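Local coordinates for protein STE5 (Saccharomyces cerevisiae, PDB 3FZE) that serves as a scaffold in yeast pheromone signalling, its minimal scaffold domain cocatalysing phosphorylation of the MAP kinase Fus3 by Ste7, at residues L66-V71 and K99-P104; N42-L47 and A52-C57; S89-Q92 and I96-K99. All coordinates share one frame; numbering follows the deposited sequence. Where two conformers were deposited one is given.

Contact 1 of 3, residues L66-V71 and K99-P104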
loop_
_atom_site.group_PDB
_atom_site.type_symbol
_atom_site.label_atom_id
_atom_site.label_comp_id
_atom_site.label_asym_id
_atom_site.label_seq_id
_atom_site.Cartn_x
_atom_site.Cartn_y
_atom_site.Cartn_z
ATOM N N LEU A 66 -4.680 4.978 10.585
ATOM C CA LEU A 66 -5.661 4.118 11.232
ATOM C C LEU A 66 -5.015 2.946 11.958
ATOM O O LEU A 66 -5.433 2.571 13.053
ATOM C CB LEU A 66 -6.682 3.610 10.211
ATOM C CG LEU A 66 -7.425 4.701 9.433
ATOM C CD1 LEU A 66 -8.444 4.081 8.492
ATOM C CD2 LEU A 66 -8.111 5.681 10.382
ATOM N N ASP A 67 -3.986 2.368 11.354
ATOM C CA ASP A 67 -3.250 1.301 12.001
ATOM C C ASP A 67 -2.014 1.060 11.159
ATOM O O ASP A 67 -1.923 1.546 10.027
ATOM C CB ASP A 67 -4.084 0.029 12.107
ATOM C CG ASP A 67 -3.525 -0.945 13.117
ATOM O OD1 ASP A 67 -2.693 -0.525 13.955
ATOM O OD2 ASP A 67 -3.915 -2.130 13.066
ATOM N N TYR A 68 -1.049 0.358 11.727
ATOM C CA TYR A 68 0.236 0.179 11.062
ATOM C C TYR A 68 1.028 -0.872 11.802
ATOM O O TYR A 68 0.695 -1.235 12.925
ATOM C CB TYR A 68 1.035 1.485 11.080
ATOM C CG TYR A 68 1.343 1.939 12.474
ATOM C CD1 TYR A 68 2.442 1.445 13.159
ATOM C CD2 TYR A 68 0.503 2.836 13.127
ATOM C CE1 TYR A 68 2.710 1.844 14.450
ATOM C CE2 TYR A 68 0.764 3.238 14.409
ATOM C CZ TYR A 68 1.867 2.743 15.067
ATOM O OH TYR A 68 2.112 3.158 16.357
ATOM N N GLY A 69 2.097 -1.345 11.169
ATOM C CA GLY A 69 3.001 -2.255 11.828
ATOM C C GLY A 69 3.207 -3.514 11.021
ATOM O O GLY A 69 3.214 -3.480 9.790
ATOM N N SER A 70 3.351 -4.634 11.726
ATOM C CA SER A 70 3.627 -5.927 11.102
ATOM C C SER A 70 2.341 -6.629 10.696
ATOM O O SER A 70 1.455 -6.840 11.520
ATOM C CB SER A 70 4.412 -6.826 12.063
ATOM O OG SER A 70 4.269 -8.195 11.722
ATOM N N VAL A 71 2.244 -7.003 9.423
ATOM C CA VAL A 71 1.067 -7.696 8.938
ATOM C C VAL A 71 0.770 -8.966 9.749
ATOM O O VAL A 71 -0.370 -9.215 10.141
ATOM C CB VAL A 71 1.168 -8.005 7.424
ATOM C CG1 VAL A 71 0.026 -8.891 6.982
ATOM C CG2 VAL A 71 1.144 -6.709 6.625
ATOM N N LYS A 99 8.561 6.166 8.660
ATOM C CA LYS A 99 9.921 5.663 8.828
ATOM C C LYS A 99 10.356 5.723 10.287
ATOM O O LYS A 99 10.909 4.761 10.817
ATOM C CB LYS A 99 10.912 6.417 7.935
ATOM C CG LYS A 99 12.354 5.946 8.073
ATOM C CD LYS A 99 13.135 6.778 9.087
ATOM C CE LYS A 99 14.567 6.274 9.233
ATOM N NZ LYS A 99 15.475 7.329 9.788
ATOM N N ASN A 100 10.101 6.854 10.939
ATOM C CA ASN A 100 10.457 7.008 12.353
ATOM C C ASN A 100 9.730 6.015 13.266
ATOM O O ASN A 100 10.284 5.545 14.269
ATOM C CB ASN A 100 10.207 8.446 12.817
ATOM C CG ASN A 100 11.253 9.416 12.287
ATOM O OD1 ASN A 100 12.377 9.020 11.972
ATOM N ND2 ASN A 100 10.884 10.685 12.175
ATOM N N THR A 101 8.500 5.685 12.897
ATOM C CA THR A 101 7.682 4.769 13.677
ATOM C C THR A 101 8.062 3.312 13.425
ATOM O O THR A 101 8.246 2.558 14.372
ATOM C CB THR A 101 6.181 4.961 13.384
ATOM O OG1 THR A 101 5.793 6.297 13.729
ATOM C CG2 THR A 101 5.362 3.977 14.203
ATOM N N LEU A 102 8.189 2.925 12.156
ATOM C CA LEU A 102 8.545 1.546 11.810
ATOM C C LEU A 102 10.028 1.259 12.007
ATOM O O LEU A 102 10.410 0.132 12.334
ATOM C CB LEU A 102 8.174 1.215 10.360
ATOM C CG LEU A 102 6.703 1.279 9.929
ATOM C CD1 LEU A 102 6.554 0.891 8.472
ATOM C CD2 LEU A 102 5.839 0.401 10.804
ATOM N N TYR A 103 10.861 2.274 11.795
ATOM C CA TYR A 103 12.323 2.105 11.826
ATOM C C TYR A 103 13.046 3.175 12.650
ATOM O O TYR A 103 13.841 3.958 12.123
ATOM C CB TYR A 103 12.893 2.044 10.401
ATOM C CG TYR A 103 12.248 0.960 9.571
ATOM C CD1 TYR A 103 12.653 -0.362 9.693
ATOM C CD2 TYR A 103 11.211 1.253 8.695
ATOM C CE1 TYR A 103 12.056 -1.365 8.950
ATOM C CE2 TYR A 103 10.607 0.249 7.942
ATOM C CZ TYR A 103 11.025 -1.049 8.077
ATOM O OH TYR A 103 10.431 -2.051 7.333
ATOM N N PRO A 104 12.782 3.202 13.959
ATOM C CA PRO A 104 13.394 4.172 14.875
ATOM C C PRO A 104 14.921 4.107 14.885
ATOM O O PRO A 104 15.582 5.106 15.170
ATOM C CB PRO A 104 12.816 3.767 16.243
ATOM C CG PRO A 104 12.316 2.345 16.033
ATOM C CD PRO A 104 11.770 2.384 14.647
#
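Methyl CG2 of Thr101 presses on the ring of Tyr68, lying 3.4 Å from CE1 and 3.8 Å from CZ. The two side chains cross at about a right angle, and the methyl comes at the ring obliquely. Thr101 presents its carbon branch here because CG2 stands anti to the backbone N; OG1 is thereby turned back on the helix and hydrogen-bonded to Trp97 O. Leu102 adds a second apolar contact: its CD2 is 4.3 Å from Tyr68 CD1 and also packs on the bare backbone of Gly69, 4.0 Å from CA. These contacts join the outermost strand 65-68 of the vWA-like alpha/beta/alpha domain to the last turn of helix 95-102, where Tyr103 N still bonds to Lys99 O. The chain turns a corner at Gly69: with phi at 126° and psi at -144°, a CB there would jam against the carbonyl O of Tyr68. Tyr68 N makes a weak bond to Asp67 OD1 (2.9 Å, bent to 142°), and Lys74, of helix 71-74, forms a salt bridge with that same OD1, bonds to Tyr68 O and makes a cation-pi contact with the ring. With a serine at Tyr68 the ring would be gone, which would probably strip Thr101 CG2 of its packing surface and Lys74 of its cation-pi partner.

Contact 2 of 3, residues N42-L47 and A52-C57; sequences NSLKAL and ARLQFC
Leu54, in the loop just before strand 55-60, sets one methyl, CD2, against the turn of helix between Leu44 and Leu47. Its CG is anti to the backbone N (chi1 -171°), which carries the branch out toward the helix. CD2 then has two close neighbours: Leu47 CB at 3.6 Å and the carbonyl O of Leu44 at 3.5 Å, the latter a plain van der Waals contact of a methyl with a backbone oxygen. Leu44 approaches from beside it, its own CD2 lying 4.4 Å from CD2 of Leu54. Leu47 offers this methyl its CB, while the Leu47 side chain also touches Leu177, Cys178 and Leu183. Phe56 also starts out toward the helix, but its ring leads off to Val71 and Lys74. Gln55, between these two, points away; its NE2 gives a straight bond to Arg53 O (3.0 Å, 169°) that lies within 3° of the side-chain amide plane but comes from above the carbonyl plane of Arg53. That carbonyl oxygen is also hydrogen-bonded to Asn19 ND2. All three residues that touch across the contact are buried, and the nearest CA atoms, of Leu47 and Leu54, are 7.3 Å apart. The contact joins helix 35-50 to the loop leading into strand 55-60, within the beta-alpha-beta unit of strand 19-26, helix 35-50 and strand 55-60. Leu54 reaches Leu20 and Ile22 on the neighbouring parallel strand, Val71 of helix 71-74 packs on both Leu44 and Leu54, and helix 170-180 meets Ser43 and Leu47.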
loop_
_atom_site.group_PDB
_atom_site.type_symbol
_atom_site.label_atom_id
_atom_site.label_comp_id
_atom_site.label_asym_id
_atom_site.label_seq_id
_atom_site.Cartn_x
_atom_site.Cartn_y
_atom_site.Cartn_z
ATOM N N ASN A 42 -6.886 -10.539 1.668
ATOM C CA ASN A 42 -6.264 -11.708 1.070
ATOM C C ASN A 42 -4.867 -11.404 0.569
ATOM O O ASN A 42 -3.982 -12.247 0.651
ATOM C CB ASN A 42 -7.112 -12.266 -0.074
ATOM C CG ASN A 42 -8.375 -12.937 0.410
ATOM O OD1 ASN A 42 -8.471 -13.344 1.566
ATOM N ND2 ASN A 42 -9.357 -13.058 -0.482
ATOM N N SER A 43 -4.675 -10.203 0.040
ATOM C CA SER A 43 -3.374 -9.830 -0.493
ATOM C C SER A 43 -2.335 -9.680 0.605
ATOM O O SER A 43 -1.232 -10.204 0.490
ATOM C CB SER A 43 -3.471 -8.550 -1.314
ATOM O OG SER A 43 -4.339 -8.757 -2.407
ATOM N N LEU A 44 -2.687 -8.975 1.673
ATOM C CA LEU A 44 -1.746 -8.791 2.768
ATOM C C LEU A 44 -1.351 -10.158 3.341
ATOM O O LEU A 44 -0.175 -10.409 3.595
ATOM C CB LEU A 44 -2.305 -7.860 3.840
ATOM C CG LEU A 44 -2.440 -6.385 3.465
ATOM C CD1 LEU A 44 -3.101 -5.595 4.593
ATOM C CD2 LEU A 44 -1.080 -5.784 3.154
ATOM N N LYS A 45 -2.316 -11.052 3.521
ATOM C CA LYS A 45 -2.001 -12.392 4.015
ATOM C C LYS A 45 -1.073 -13.133 3.043
ATOM O O LYS A 45 -0.074 -13.728 3.451
ATOM C CB LYS A 45 -3.281 -13.204 4.268
ATOM C CG LYS A 45 -4.140 -12.673 5.405
ATOM C CD LYS A 45 -3.617 -13.086 6.769
ATOM C CE LYS A 45 -3.804 -14.581 7.009
ATOM N NZ LYS A 45 -3.531 -14.960 8.424
ATOM N N ALA A 46 -1.397 -13.089 1.757
ATOM C CA ALA A 46 -0.615 -13.824 0.767
ATOM C C ALA A 46 0.839 -13.362 0.729
ATOM O O ALA A 46 1.762 -14.179 0.659
ATOM C CB ALA A 46 -1.252 -13.698 -0.611
ATOM N N LEU A 47 1.033 -12.050 0.816
ATOM C CA LEU A 47 2.369 -11.462 0.719
ATOM C C LEU A 47 3.278 -11.896 1.863
ATOM O O LEU A 47 4.489 -11.957 1.691
ATOM C CB LEU A 47 2.273 -9.935 0.637
ATOM C CG LEU A 47 1.829 -9.420 -0.734
ATOM C CD1 LEU A 47 1.336 -7.977 -0.662
ATOM C CD2 LEU A 47 2.999 -9.566 -1.723
ATOM N N ALA A 52 7.831 -12.414 5.555
ATOM C CA ALA A 52 7.338 -12.620 6.915
ATOM C C ALA A 52 7.295 -11.311 7.716
ATOM O O ALA A 52 6.441 -11.126 8.590
ATOM C CB ALA A 52 8.193 -13.656 7.637
ATOM N N ARG A 53 8.226 -10.413 7.424
ATOM C CA ARG A 53 8.308 -9.135 8.132
ATOM C C ARG A 53 7.540 -8.018 7.415
ATOM O O ARG A 53 7.764 -6.831 7.655
ATOM C CB ARG A 53 9.773 -8.761 8.364
ATOM C CG ARG A 53 10.509 -9.858 9.142
ATOM C CD ARG A 53 11.985 -9.573 9.305
ATOM N NE ARG A 53 12.648 -9.681 8.022
ATOM C CZ ARG A 53 12.974 -8.645 7.264
ATOM N NH1 ARG A 53 12.719 -7.416 7.691
ATOM N NH2 ARG A 53 13.556 -8.842 6.089
ATOM N N LEU A 54 6.624 -8.406 6.540
ATOM C CA LEU A 54 5.777 -7.442 5.834
ATOM C C LEU A 54 5.213 -6.356 6.758
ATOM O O LEU A 54 4.615 -6.668 7.787
ATOM C CB LEU A 54 4.607 -8.171 5.175
ATOM C CG LEU A 54 3.737 -7.356 4.229
ATOM C CD1 LEU A 54 4.541 -6.798 3.055
ATOM C CD2 LEU A 54 2.570 -8.217 3.744
ATOM N N GLN A 55 5.385 -5.092 6.364
ATOM C CA GLN A 55 4.858 -3.945 7.108
ATOM C C GLN A 55 3.710 -3.310 6.345
ATOM O O GLN A 55 3.653 -3.388 5.115
ATOM C CB GLN A 55 5.946 -2.889 7.307
ATOM C CG GLN A 55 7.188 -3.419 8.005
ATOM C CD GLN A 55 6.907 -3.714 9.456
ATOM O OE1 GLN A 55 6.540 -2.821 10.221
ATOM N NE2 GLN A 55 7.058 -4.970 9.847
ATOM N N PHE A 56 2.799 -2.670 7.073
ATOM C CA PHE A 56 1.671 -2.008 6.443
ATOM C C PHE A 56 1.341 -0.728 7.192
ATOM O O PHE A 56 1.756 -0.527 8.333
ATOM C CB PHE A 56 0.430 -2.898 6.452
ATOM C CG PHE A 56 -0.241 -2.984 7.797
ATOM C CD1 PHE A 56 -1.331 -2.176 8.093
ATOM C CD2 PHE A 56 0.249 -3.834 8.777
ATOM C CE1 PHE A 56 -1.944 -2.235 9.343
ATOM C CE2 PHE A 56 -0.349 -3.903 10.030
ATOM C CZ PHE A 56 -1.444 -3.101 10.312
ATOM N N CYS A 57 0.584 0.125 6.526
ATOM C CA CYS A 57 -0.015 1.280 7.163
ATOM C C CYS A 57 -1.309 1.592 6.430
ATOM O O CYS A 57 -1.320 1.677 5.212
ATOM C CB CYS A 57 0.938 2.468 7.084
ATOM S SG CYS A 57 0.325 3.938 7.938
#

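Contact 3 of 3, residues S89-Q92 and I96-K99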
loop_
_atom_site.group_PDB
_atom_site.type_symbol
_atom_site.label_atom_id
_atom_site.label_comp_id
_atom_site.label_asym_id
_atom_site.label_seq_id
_atom_site.Cartn_x
_atom_site.Cartn_y
_atom_site.Cartn_z
ATOM N N SER A 89 -8.696 8.585 14.923
ATOM C CA SER A 89 -7.269 8.869 14.937
ATOM C C SER A 89 -7.015 10.358 14.809
ATOM O O SER A 89 -7.671 11.042 14.027
ATOM C CB SER A 89 -6.585 8.170 13.768
ATOM O OG SER A 89 -5.259 8.678 13.596
ATOM N N SER A 90 -6.033 10.848 15.558
ATOM C CA SER A 90 -5.616 12.235 15.441
ATOM C C SER A 90 -4.209 12.362 14.846
ATOM O O SER A 90 -3.653 13.463 14.791
ATOM C CB SER A 90 -5.664 12.916 16.810
ATOM O OG SER A 90 -4.728 12.319 17.695
ATOM N N THR A 91 -3.644 11.243 14.396
ATOM C CA THR A 91 -2.279 11.216 13.866
ATOM C C THR A 91 -2.259 11.352 12.348
ATOM O O THR A 91 -2.721 10.459 11.640
ATOM C CB THR A 91 -1.556 9.905 14.231
ATOM O OG1 THR A 91 -1.593 9.709 15.652
ATOM C CG2 THR A 91 -0.101 9.951 13.755
ATOM N N GLN A 92 -1.719 12.463 11.856
ATOM C CA GLN A 92 -1.555 12.657 10.414
ATOM C C GLN A 92 -0.419 11.804 9.859
ATOM O O GLN A 92 0.647 11.696 10.463
ATOM C CB GLN A 92 -1.295 14.127 10.084
ATOM C CG GLN A 92 -2.561 14.977 10.093
ATOM C CD GLN A 92 -3.409 14.797 8.839
ATOM O OE1 GLN A 92 -3.008 15.194 7.733
ATOM N NE2 GLN A 92 -4.599 14.227 9.008
ATOM N N ILE A 96 7.965 10.312 6.521
ATOM C CA ILE A 96 8.930 10.410 7.612
ATOM C C ILE A 96 8.337 9.919 8.932
ATOM O O ILE A 96 9.014 9.240 9.701
ATOM C CB ILE A 96 9.512 11.839 7.785
ATOM C CG1 ILE A 96 10.615 11.826 8.847
ATOM C CG2 ILE A 96 8.434 12.828 8.175
ATOM C CD1 ILE A 96 11.693 10.804 8.583
ATOM N N TRP A 97 7.072 10.247 9.198
ATOM C CA TRP A 97 6.420 9.713 10.386
ATOM C C TRP A 97 6.483 8.186 10.354
ATOM O O TRP A 97 6.819 7.546 11.350
ATOM C CB TRP A 97 4.956 10.160 10.504
ATOM C CG TRP A 97 4.271 9.447 11.628
ATOM C CD1 TRP A 97 4.248 9.817 12.943
ATOM C CD2 TRP A 97 3.552 8.209 11.545
ATOM N NE1 TRP A 97 3.550 8.890 13.682
ATOM C CE2 TRP A 97 3.112 7.896 12.851
ATOM C CE3 TRP A 97 3.235 7.338 10.499
ATOM C CZ2 TRP A 97 2.369 6.749 13.133
ATOM C CZ3 TRP A 97 2.494 6.195 10.781
ATOM C CH2 TRP A 97 2.078 5.911 12.092
ATOM N N LEU A 98 6.153 7.608 9.205
ATOM C CA LEU A 98 6.148 6.156 9.071
ATOM C C LEU A 98 7.546 5.565 9.278
ATOM O O LEU A 98 7.700 4.573 9.991
ATOM C CB LEU A 98 5.566 5.727 7.722
ATOM C CG LEU A 98 5.344 4.222 7.535
ATOM C CD1 LEU A 98 4.253 3.688 8.484
ATOM C CD2 LEU A 98 5.011 3.909 6.072
ATOM N N LYS A 99 8.561 6.166 8.660
ATOM C CA LYS A 99 9.921 5.663 8.828
ATOM C C LYS A 99 10.356 5.723 10.287
ATOM O O LYS A 99 10.909 4.761 10.817
ATOM C CB LYS A 99 10.912 6.417 7.935
ATOM C CG LYS A 99 12.354 5.946 8.073
ATOM C CD LYS A 99 13.135 6.778 9.087
ATOM C CE LYS A 99 14.567 6.274 9.233
ATOM N NZ LYS A 99 15.475 7.329 9.788
#
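Trp97 extends its indole toward Thr91. From CB the chain leaves with CG anti to the backbone N, and with chi1 at 172° the indole is carried toward the preceding loop. CG is the ring atom nearest the carbonyl O of Gln92, at 4.4 Å, too far for more than loose packing. Next along the five-membered ring, CD1 lies 4.4 Å from Thr91 CG2. NE1 and CE2 come nearest that methyl, at 3.8 Å and 3.9 Å from CG2, and CZ2 follows at 4.1 Å. The methyl stands 3.6 Å off the indole plane, displaced toward its rim, and the two side chains cross at about a right angle. Across this contact NE1 meets only the methyl carbon of Thr91. At the far end of the six-membered ring, the indole meets Tyr68 edge-to-face.

Thr91 points CG2 at the ring because that methyl lies opposite its own backbone N about the CA-CB bond. The loop around it is held by several bonds: Thr91 N bonds to Ser89 OG (3.1 Å, 156°), the Thr91 backbone is paired with Val65, and Ser89 OG itself bonds to Val65 O. The CB of Gln92 points away from the helix segment, and its amide is held by Asn63 ND2 at OE1 and by Asn62 O at NE2. The bond from Thr91 N, two residues on from Ser89, defines an ST turn; the loop that contains it leads into helix 95-102 and packs on Trp97, in the first turn of that helix, at the surface of the vWA-like domain.

In the fold
Contacts 1 and 3 both use helix 95-102 and share Lys99; their centres are about 9 Å apart, and Tyr68 CD2 lies 3.6 Å from Trp97 CH2, so one aromatic pair joins them. Contact 2 is joined to contact 1 through the sheet, their centres about 13 Å apart: Gly69 O and Phe56 N, like Val71 N and Leu54 O, are 2.9 Å apart, probable hydrogen bonds. Contacts 2 and 3 have centres about 19 Å apart, yet Cys57 CB comes within 3.8 Å of Leu98 CD1. Helix 35-50 meets Leu54, just before strand 55-60, while Cys57 of that strand meets helix 95-102, consistent with an alpha/beta/alpha sandwich.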